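Local coordinates for protein oxidoreductase (Methanosarcina mazei, PDB 3KA7) that binds flavin-adenine dinucleotide and probably works as a flavin-dependent oxidoreductase of the amine oxidoreductase family, at residues R38-S43 / L49-F54; K45-S50 / C285-E290; C159-S164 / G309-T314. All blocks are in the same frame, centred on the assembly; numbering follows the deposited sequence.

Interaction 1 of 3, residues R38-S43 / L49-F54; sequences RFTNLS and LSSGAF. With FAD (flavin-adenine dinucleotide), chain B.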
loop_
_atom_site.group_PDB
_atom_site.type_symbol
_atom_site.label_atom_id
_atom_site.label_comp_id
_atom_site.label_asym_id
_atom_site.label_seq_id
_atom_site.Cartn_x
_atom_site.Cartn_y
_atom_site.Cartn_z
ATOM N N ARG A 38 2.020 -9.300 -2.923
ATOM C CA ARG A 38 2.956 -8.198 -2.689
ATOM C C ARG A 38 3.092 -7.821 -1.209
ATOM O O ARG A 38 3.574 -6.738 -0.883
ATOM C CB ARG A 38 2.568 -6.985 -3.542
ATOM C CG ARG A 38 2.809 -7.221 -5.045
ATOM C CD ARG A 38 2.178 -6.115 -5.918
ATOM N NE ARG A 38 0.730 -6.294 -5.964
ATOM C CZ ARG A 38 -0.150 -5.315 -5.829
ATOM N NH1 ARG A 38 0.261 -4.063 -5.635
ATOM N NH2 ARG A 38 -1.443 -5.592 -5.852
ATOM N N PHE A 39 2.693 -8.730 -0.324
ATOM C CA PHE A 39 2.755 -8.471 1.114
ATOM C C PHE A 39 3.318 -9.667 1.878
ATOM O O PHE A 39 2.693 -10.165 2.823
ATOM C CB PHE A 39 1.360 -8.147 1.656
ATOM C CG PHE A 39 1.365 -7.353 2.954
ATOM C CD1 PHE A 39 1.459 -5.973 2.935
ATOM C CD2 PHE A 39 1.239 -7.988 4.181
ATOM C CE1 PHE A 39 1.448 -5.238 4.119
ATOM C CE2 PHE A 39 1.230 -7.267 5.365
ATOM C CZ PHE A 39 1.337 -5.893 5.340
ATOM N N THR A 40 4.485 -10.142 1.473
ATOM C CA THR A 40 5.125 -11.212 2.233
ATOM C C THR A 40 6.642 -11.045 2.186
ATOM O O THR A 40 7.146 -10.077 1.624
ATOM C CB THR A 40 4.696 -12.593 1.743
ATOM O OG1 THR A 40 5.092 -13.589 2.707
ATOM C CG2 THR A 40 5.315 -12.876 0.400
ATOM N N ASN A 41 7.371 -11.972 2.796
ATOM C CA ASN A 41 8.817 -11.786 2.931
ATOM C C ASN A 41 9.574 -12.450 1.792
ATOM O O ASN A 41 9.088 -13.403 1.187
ATOM C CB ASN A 41 9.323 -12.344 4.268
ATOM C CG ASN A 41 8.836 -11.547 5.465
ATOM O OD1 ASN A 41 7.893 -10.755 5.367
ATOM N ND2 ASN A 41 9.474 -11.762 6.609
ATOM N N LEU A 42 10.764 -11.941 1.507
ATOM C CA LEU A 42 11.662 -12.566 0.555
ATOM C C LEU A 42 13.009 -12.693 1.240
ATOM O O LEU A 42 13.604 -11.687 1.617
ATOM C CB LEU A 42 11.800 -11.715 -0.703
ATOM C CG LEU A 42 13.119 -11.911 -1.453
ATOM C CD1 LEU A 42 13.153 -13.285 -2.086
ATOM C CD2 LEU A 42 13.314 -10.830 -2.504
ATOM N N SER A 43 13.459 -13.929 1.446
ATOM C CA SER A 43 14.766 -14.175 2.058
ATOM C C SER A 43 15.856 -13.820 1.047
ATOM O O SER A 43 15.896 -14.377 -0.049
ATOM C CB SER A 43 14.899 -15.642 2.484
ATOM O OG SER A 43 13.908 -16.006 3.434
ATOM N N LEU A 49 13.727 -9.340 3.202
ATOM C CA LEU A 49 13.175 -8.291 2.355
ATOM C C LEU A 49 11.699 -8.630 2.140
ATOM O O LEU A 49 11.152 -9.507 2.809
ATOM C CB LEU A 49 13.941 -8.220 1.024
ATOM C CG LEU A 49 15.465 -8.021 1.126
ATOM C CD1 LEU A 49 16.116 -7.796 -0.263
ATOM C CD2 LEU A 49 15.783 -6.864 2.082
ATOM N N SER A 50 11.044 -7.942 1.218
ATOM C CA SER A 50 9.636 -8.223 0.987
ATOM C C SER A 50 9.324 -8.286 -0.492
ATOM O O SER A 50 10.110 -7.834 -1.331
ATOM C CB SER A 50 8.744 -7.167 1.633
ATOM O OG SER A 50 8.654 -6.016 0.815
ATOM N N SER A 51 8.170 -8.863 -0.796
ATOM C CA SER A 51 7.665 -8.934 -2.162
ATOM C C SER A 51 6.990 -7.630 -2.602
ATOM O O SER A 51 6.456 -7.535 -3.710
ATOM C CB SER A 51 6.651 -10.061 -2.255
ATOM O OG SER A 51 5.661 -9.877 -1.265
ATOM N N GLY A 52 7.003 -6.629 -1.733
ATOM C CA GLY A 52 6.399 -5.346 -2.050
ATOM C C GLY A 52 6.464 -4.437 -0.840
ATOM O O GLY A 52 7.426 -3.673 -0.673
ATOM N N ALA A 53 5.441 -4.535 0.005
ATOM C CA ALA A 53 5.249 -3.634 1.146
ATOM C C ALA A 53 6.461 -3.535 2.083
ATOM O O ALA A 53 7.197 -4.498 2.285
ATOM C CB ALA A 53 4.006 -4.051 1.929
ATOM N N PHE A 54 6.645 -2.354 2.662
ATOM C CA PHE A 54 7.832 -2.056 3.442
ATOM C C PHE A 54 7.678 -2.565 4.877
ATOM O O PHE A 54 8.104 -1.896 5.820
ATOM C CB PHE A 54 8.078 -0.542 3.455
ATOM C CG PHE A 54 8.754 0.004 2.216
ATOM C CD1 PHE A 54 9.882 0.806 2.338
ATOM C CD2 PHE A 54 8.259 -0.237 0.951
ATOM C CE1 PHE A 54 10.505 1.345 1.210
ATOM C CE2 PHE A 54 8.880 0.307 -0.179
ATOM C CZ PHE A 54 9.998 1.078 -0.048
HETATM P PA FAD B . -1.810 -9.017 -4.406
HETATM O O1A FAD B . -1.925 -8.293 -5.722
HETATM O O2A FAD B . -0.565 -8.747 -3.594
HETATM O O5B FAD B . -1.925 -10.597 -4.664
HETATM C C5B FAD B . -2.592 -11.078 -5.824
HETATM C C4B FAD B . -2.266 -12.575 -5.853
HETATM O O4B FAD B . -2.945 -13.229 -6.907
HETATM C C3B FAD B . -0.767 -12.802 -6.063
HETATM O O3B FAD B . -0.241 -13.618 -5.027
HETATM C C2B FAD B . -0.692 -13.501 -7.422
HETATM O O2B FAD B . 0.374 -14.428 -7.513
HETATM C C1B FAD B . -2.062 -14.162 -7.524
HETATM N N9A FAD B . -2.547 -14.383 -8.893
HETATM C C8A FAD B . -2.491 -13.547 -9.990
HETATM N N7A FAD B . -3.134 -14.164 -11.024
HETATM C C5A FAD B . -3.585 -15.368 -10.578
HETATM C C6A FAD B . -4.271 -16.403 -11.194
HETATM N N6A FAD B . -4.723 -16.261 -12.436
HETATM N N1A FAD B . -4.592 -17.527 -10.459
HETATM C C2A FAD B . -4.231 -17.640 -9.132
HETATM N N3A FAD B . -3.543 -16.612 -8.521
HETATM C C4A FAD B . -3.230 -15.508 -9.247
HETATM N N1 FAD B . 1.208 -1.331 1.655
HETATM C C2 FAD B . 1.202 -0.983 2.994
HETATM O O2 FAD B . 0.150 -1.052 3.643
HETATM N N3 FAD B . 2.373 -0.534 3.584
HETATM C C4 FAD B . 3.542 -0.429 2.850
HETATM O O4 FAD B . 4.586 -0.032 3.368
HETATM C C4X FAD B . 3.549 -0.772 1.506
HETATM N N5 FAD B . 4.712 -0.651 0.760
HETATM C C5X FAD B . 4.704 -1.012 -0.577
HETATM C C6 FAD B . 5.869 -0.912 -1.337
HETATM C C7 FAD B . 5.870 -1.292 -2.674
HETATM C C7M FAD B . 7.145 -1.169 -3.472
HETATM C C8 FAD B . 4.696 -1.766 -3.243
HETATM C C8M FAD B . 4.653 -2.179 -4.686
HETATM C C9 FAD B . 3.527 -1.858 -2.492
HETATM C C9A FAD B . 3.530 -1.486 -1.151
HETATM N N10 FAD B . 2.366 -1.577 -0.400
HETATM C C10 FAD B . 2.373 -1.230 0.923
HETATM C "C1'" FAD B . 1.071 -1.993 -1.017
HETATM C "C2'" FAD B . 0.821 -3.470 -0.692
HETATM O "O2'" FAD B . 2.014 -4.215 -0.924
HETATM C "C3'" FAD B . -0.315 -3.986 -1.571
HETATM O "O3'" FAD B . -1.387 -3.050 -1.546
HETATM C "C4'" FAD B . -0.883 -5.347 -1.179
HETATM O "O4'" FAD B . 0.132 -6.306 -0.963
HETATM C "C5'" FAD B . -1.740 -5.816 -2.350
HETATM O "O5'" FAD B . -2.505 -6.906 -1.897
HETATM P P FAD B . -3.689 -7.476 -2.788
HETATM O O1P FAD B . -4.802 -7.935 -1.879
HETATM O O2P FAD B . -4.110 -6.504 -3.872
HETATM O O3P FAD B . -3.125 -8.804 -3.500
#

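Interaction 2 of 3, residues K45-S50 / C285-E290; sequences KGFQLS and CLAADE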
loop_
_atom_site.group_PDB
_atom_site.type_symbol
_atom_site.label_atom_id
_atom_site.label_comp_id
_atom_site.label_asym_id
_atom_site.label_seq_id
_atom_site.Cartn_x
_atom_site.Cartn_y
_atom_site.Cartn_z
ATOM N N LYS A 45 20.080 -12.883 1.040
ATOM C CA LYS A 45 21.380 -12.648 1.664
ATOM C C LYS A 45 21.322 -12.426 3.181
ATOM O O LYS A 45 22.029 -11.579 3.724
ATOM C CB LYS A 45 22.105 -11.503 0.951
ATOM C CG LYS A 45 22.429 -11.855 -0.494
ATOM C CD LYS A 45 23.278 -10.809 -1.179
ATOM C CE LYS A 45 23.641 -11.282 -2.588
ATOM N NZ LYS A 45 24.322 -10.231 -3.373
ATOM N N GLY A 46 20.477 -13.195 3.858
ATOM C CA GLY A 46 20.379 -13.126 5.307
ATOM C C GLY A 46 19.411 -12.065 5.802
ATOM O O GLY A 46 19.229 -11.910 7.003
ATOM N N PHE A 47 18.794 -11.341 4.868
ATOM C CA PHE A 47 17.801 -10.313 5.191
ATOM C C PHE A 47 16.401 -10.807 4.857
ATOM O O PHE A 47 16.220 -11.578 3.909
ATOM C CB PHE A 47 18.060 -9.049 4.371
ATOM C CG PHE A 47 19.253 -8.258 4.821
ATOM C CD1 PHE A 47 19.094 -7.165 5.661
ATOM C CD2 PHE A 47 20.530 -8.597 4.400
ATOM C CE1 PHE A 47 20.190 -6.417 6.080
ATOM C CE2 PHE A 47 21.629 -7.854 4.811
ATOM C CZ PHE A 47 21.460 -6.766 5.653
ATOM N N GLN A 48 15.413 -10.354 5.624
ATOM C CA GLN A 48 14.019 -10.575 5.269
ATOM C C GLN A 48 13.513 -9.349 4.513
ATOM O O GLN A 48 12.988 -8.420 5.116
ATOM C CB GLN A 48 13.162 -10.808 6.517
ATOM C CG GLN A 48 13.386 -12.159 7.192
ATOM C CD GLN A 48 13.040 -13.329 6.286
ATOM O OE1 GLN A 48 13.916 -14.127 5.921
ATOM N NE2 GLN A 48 11.768 -13.437 5.911
ATOM N N LEU A 49 13.727 -9.340 3.202
ATOM C CA LEU A 49 13.175 -8.291 2.355
ATOM C C LEU A 49 11.699 -8.630 2.140
ATOM O O LEU A 49 11.152 -9.507 2.809
ATOM C CB LEU A 49 13.941 -8.220 1.024
ATOM C CG LEU A 49 15.465 -8.021 1.126
ATOM C CD1 LEU A 49 16.116 -7.796 -0.263
ATOM C CD2 LEU A 49 15.783 -6.864 2.082
ATOM N N SER A 50 11.044 -7.942 1.218
ATOM C CA SER A 50 9.636 -8.223 0.987
ATOM C C SER A 50 9.324 -8.286 -0.492
ATOM O O SER A 50 10.110 -7.834 -1.331
ATOM C CB SER A 50 8.744 -7.167 1.633
ATOM O OG SER A 50 8.654 -6.016 0.815
ATOM N N CYS A 285 16.663 -1.275 -1.327
ATOM C CA CYS A 285 16.939 -1.882 -0.016
ATOM C C CYS A 285 18.429 -1.765 0.289
ATOM O O CYS A 285 19.256 -2.120 -0.541
ATOM C CB CYS A 285 16.542 -3.357 -0.022
ATOM S SG CYS A 285 14.760 -3.610 -0.369
ATOM N N LEU A 286 18.753 -1.255 1.477
ATOM C CA LEU A 286 20.147 -1.045 1.876
ATOM C C LEU A 286 20.504 -1.997 2.996
ATOM O O LEU A 286 19.714 -2.206 3.910
ATOM C CB LEU A 286 20.356 0.396 2.361
ATOM C CG LEU A 286 19.858 1.518 1.440
ATOM C CD1 LEU A 286 20.087 2.879 2.083
ATOM C CD2 LEU A 286 20.514 1.454 0.052
ATOM N N ALA A 287 21.696 -2.582 2.911
ATOM C CA ALA A 287 22.230 -3.370 4.000
ATOM C C ALA A 287 23.113 -2.407 4.787
ATOM O O ALA A 287 24.213 -2.095 4.364
ATOM C CB ALA A 287 23.042 -4.529 3.451
ATOM N N ALA A 288 22.613 -1.893 5.901
ATOM C CA ALA A 288 23.336 -0.843 6.616
ATOM C C ALA A 288 24.176 -1.418 7.755
ATOM O O ALA A 288 23.732 -2.310 8.450
ATOM C CB ALA A 288 22.359 0.206 7.142
ATOM N N ASP A 289 25.384 -0.881 7.940
ATOM C CA ASP A 289 26.275 -1.319 9.025
ATOM C C ASP A 289 26.104 -0.441 10.267
ATOM O O ASP A 289 26.815 -0.612 11.272
ATOM C CB ASP A 289 27.726 -1.254 8.565
ATOM C CG ASP A 289 27.970 -2.062 7.325
ATOM O OD1 ASP A 289 28.070 -3.294 7.446
ATOM O OD2 ASP A 289 28.046 -1.467 6.226
ATOM N N GLU A 290 25.162 0.496 10.186
ATOM C CA GLU A 290 24.834 1.393 11.281
ATOM C C GLU A 290 23.422 1.909 11.020
ATOM O O GLU A 290 22.958 1.860 9.890
ATOM C CB GLU A 290 25.808 2.567 11.308
ATOM C CG GLU A 290 25.757 3.448 10.055
ATOM C CD GLU A 290 26.742 4.598 10.112
ATOM O OE1 GLU A 290 26.863 5.224 11.190
ATOM O OE2 GLU A 290 27.386 4.885 9.081
#

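Interaction 3 of 3, residues C159-S164 / G309-T314; sequences CGWALS and GVNEVT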
loop_
_atom_site.group_PDB
_atom_site.type_symbol
_atom_site.label_atom_id
_atom_site.label_comp_id
_atom_site.label_asym_id
_atom_site.label_seq_id
_atom_site.Cartn_x
_atom_site.Cartn_y
_atom_site.Cartn_z
ATOM N N CYS A 159 2.829 12.235 -0.232
ATOM C CA CYS A 159 2.047 11.547 -1.272
ATOM C C CYS A 159 2.850 10.473 -2.011
ATOM O O CYS A 159 2.318 9.407 -2.371
ATOM C CB CYS A 159 1.498 12.552 -2.279
ATOM S SG CYS A 159 0.135 13.581 -1.653
ATOM N N GLY A 160 4.124 10.757 -2.241
ATOM C CA GLY A 160 5.026 9.800 -2.876
ATOM C C GLY A 160 5.258 8.566 -2.025
ATOM O O GLY A 160 5.114 7.439 -2.506
ATOM N N TRP A 161 5.595 8.770 -0.750
ATOM C CA TRP A 161 5.786 7.660 0.178
ATOM C C TRP A 161 4.502 6.867 0.446
ATOM O O TRP A 161 4.474 5.643 0.282
ATOM C CB TRP A 161 6.342 8.164 1.515
ATOM C CG TRP A 161 6.353 7.087 2.555
ATOM C CD1 TRP A 161 5.390 6.844 3.492
ATOM C CD2 TRP A 161 7.352 6.090 2.735
ATOM N NE1 TRP A 161 5.737 5.754 4.257
ATOM C CE2 TRP A 161 6.943 5.277 3.815
ATOM C CE3 TRP A 161 8.571 5.813 2.102
ATOM C CZ2 TRP A 161 7.700 4.198 4.264
ATOM C CZ3 TRP A 161 9.318 4.733 2.547
ATOM C CH2 TRP A 161 8.877 3.939 3.617
ATOM N N ALA A 162 3.440 7.568 0.842
ATOM C CA ALA A 162 2.216 6.917 1.307
ATOM C C ALA A 162 1.387 6.307 0.180
ATOM O O ALA A 162 0.803 5.237 0.361
ATOM C CB ALA A 162 1.360 7.901 2.084
ATOM N N LEU A 163 1.335 6.993 -0.964
ATOM C CA LEU A 163 0.398 6.659 -2.049
ATOM C C LEU A 163 1.076 6.356 -3.393
ATOM O O LEU A 163 0.421 5.890 -4.334
ATOM C CB LEU A 163 -0.586 7.813 -2.272
ATOM C CG LEU A 163 -1.296 8.384 -1.043
ATOM C CD1 LEU A 163 -2.206 9.548 -1.456
ATOM C CD2 LEU A 163 -2.084 7.312 -0.350
ATOM N N SER A 164 2.371 6.615 -3.479
ATOM C CA SER A 164 3.102 6.536 -4.748
ATOM C C SER A 164 2.431 7.412 -5.823
ATOM O O SER A 164 2.194 6.979 -6.959
ATOM C CB SER A 164 3.280 5.071 -5.209
ATOM O OG SER A 164 4.583 4.890 -5.776
ATOM N N GLY A 309 10.910 8.842 0.811
ATOM C CA GLY A 309 11.142 8.564 2.221
ATOM C C GLY A 309 11.778 7.208 2.412
ATOM O O GLY A 309 11.989 6.458 1.459
ATOM N N VAL A 310 12.089 6.896 3.657
ATOM C CA VAL A 310 12.744 5.644 3.938
ATOM C C VAL A 310 12.324 5.147 5.311
ATOM O O VAL A 310 11.900 5.950 6.151
ATOM C CB VAL A 310 14.290 5.804 3.764
ATOM C CG1 VAL A 310 14.686 7.247 3.462
ATOM C CG2 VAL A 310 15.081 5.170 4.874
ATOM N N ASN A 311 12.368 3.828 5.517
ATOM C CA ASN A 311 12.158 3.266 6.854
ATOM C C ASN A 311 13.251 2.280 7.228
ATOM O O ASN A 311 14.145 2.012 6.432
ATOM C CB ASN A 311 10.739 2.688 7.067
ATOM C CG ASN A 311 10.486 1.360 6.351
ATOM O OD1 ASN A 311 11.364 0.782 5.703
ATOM N ND2 ASN A 311 9.248 0.861 6.484
ATOM N N GLU A 312 13.199 1.793 8.466
ATOM C CA GLU A 312 14.255 0.950 9.008
ATOM C C GLU A 312 13.596 0.004 9.993
ATOM O O GLU A 312 13.663 0.205 11.211
ATOM C CB GLU A 312 15.266 1.833 9.740
ATOM C CG GLU A 312 16.603 1.189 9.989
ATOM C CD GLU A 312 17.673 2.227 10.240
ATOM O OE1 GLU A 312 17.821 2.674 11.404
ATOM O OE2 GLU A 312 18.349 2.618 9.259
ATOM N N VAL A 313 12.931 -1.021 9.480
ATOM C CA VAL A 313 12.058 -1.815 10.331
ATOM C C VAL A 313 12.813 -2.702 11.317
ATOM O O VAL A 313 12.223 -3.258 12.252
ATOM C CB VAL A 313 11.060 -2.651 9.511
ATOM C CG1 VAL A 313 10.147 -1.710 8.688
ATOM C CG2 VAL A 313 11.791 -3.641 8.617
ATOM N N THR A 314 14.111 -2.846 11.098
ATOM C CA THR A 314 14.931 -3.618 12.032
ATOM C C THR A 314 15.061 -2.872 13.365
ATOM O O THR A 314 15.511 -3.438 14.374
ATOM C CB THR A 314 16.314 -3.948 11.438
ATOM O OG1 THR A 314 16.827 -2.796 10.744
ATOM C CG2 THR A 314 16.189 -5.092 10.449
#

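Interaction 1 of 3, residues R38-S43 / L49-F54
Arg38 is held from both sides: its carbonyl O accepts from Ala53 N across the contact (3.0 Å, 167° at the hydrogen), while its other polar groups face flavin-adenine dinucleotide. Arg38 N meets O2A of the cofactor at 2.7 Å in a straight bond, and Arg38 NH2 reaches O1A in the guanidinium plane, also at 2.7 Å; Asp399 pairs with Arg38 NH1. Phe54 N donates to flavin O4.

Farther out, the two arms form a beta hairpin, whose ladder bond here takes Leu42 N to Leu49 O at 2.8 Å. Backbone bonding continues past the strands, with Ser51 N giving its hydrogen to Thr40 O at 2.9 Å. There a side chain joins in: Ser51 OG, set between its own backbone N and carbonyl carbon (chi1 54°), accepts from Thr40 N at 3.0 Å and also bonds to Gly37 O. Within the second arm Ser50 OG accepts from Gly52 N in an ST turn and donates to Ala53 O.

In the packing, Ala53 CB sits 3.3 Å from Phe39 CD1 and equally near flavin C4X. Backbone and guanidinium together thus grip one phosphate through two oxygens, and the positive charge probably offsets part of the phosphate's negative charge.

Interaction 2 of 3, residues K45-S50 / C285-E290
Phe47 and Leu49 share one side-chain setting, CG turned away from the carbonyl carbon and lying beside the backbone N (chi1 -73° and -56°), and being two residues apart on strand 47-50 they project from the same face, toward strand 280-288. In Phe47 this first torsion carries the ring, CZ foremost, to Ala287. There CZ lies 3.5 Å from Ala287 CB and CE2 lies 3.9 Å from the same methyl, so the small side chain meets one corner of the ring obliquely. In Leu49 the branch that touches is CD2, the one not extended along the chain; CD2 lies 4.2 Å from both CB and SG of Cys285.

No hydrogen bond crosses between the segments, and the backbones stay well apart, with CA atoms of Phe47 and Ala287 8.3 Å from each other. This is face packing of the two-stranded hairpin 41-44/47-50 on the large mixed sheet to which strand 280-288 belongs. The same two side chains also rest on Leu327 and Leu365 of the strands flanking 280-288, so Ala287 and Cys285 form the middle of a broader apolar floor. Between these two segments, then, buried side chains meet by shape and by exclusion of water, without directional bonds; a polar link to the same strand comes from Lys283, whose NZ bonds to Gly52 O and weakly to Ser50 O.

Interaction 3 of 3, residues C159-S164 / G309-T314
Van der Waals contact between an indole and a strand backbone carries this interface, and Trp161 supplies all of the helical side of it. Its CG lies opposite the backbone N (chi1 171°), which swings the side chain off helix 149-163 toward strand 307-311, and a second torsion of -95° sets the ring across that direction. The six-membered half does the touching. CZ3 comes to 3.4 Å from Gly309 O and CE3 to 3.5 Å from Gly309 C, while CH2, farther along the ring, lies 4.0 Å from Asn311 N. The peptide groups approach obliquely. At Gly309, which has no side chain, the indole lies directly on the main chain.

The two elements belong to different layers of the structure. Strand 307-311 runs inside the mixed sheet, between strands 298-300 and 326-334, and the C-terminal end of helix 149-163 packs on it; the short axes come within 9.0 Å, with 47° between their directions. In this family, a sheet of this kind with accompanying helices commonly forms the substrate-side region beside the Rossmann-type FAD-binding part. Trp161 also touches Val298 and Leu300 on one neighbouring strand and His331 on the other, so it spans three strands.

Side-chain packing adds little: CB and CG of Asn311 each lie 4.1 Å from Trp161 CH2.

Polar and aromatic links lead from both segments to the cofactor site. Asn311 ND2 donates to Phe54 O, and the ring of Phe54, an FAD-binding residue, meets that of Trp161 edge-to-face. The side chain of Trp161 and the flavin cofactor have their nearest atoms about 5 Å apart.

How the interactions relate
All three contacts are buried, but their chemistry follows their place in the fold. Interaction 1 is local, closing a hairpin through backbone bonds and meeting the cofactor directly. Interaction 2 reuses strand 47-50, with Leu49 common to both, and turns the hairpin's apolar face to the mixed sheet; it lies farthest of the three from the chain's centre. Interaction 3 approaches that same sheet through a helix, by ring-on-backbone packing, and is the closest to the centre. Interactions 2 and 3 do not touch, whereas interactions 1 and 3 meet through Phe54.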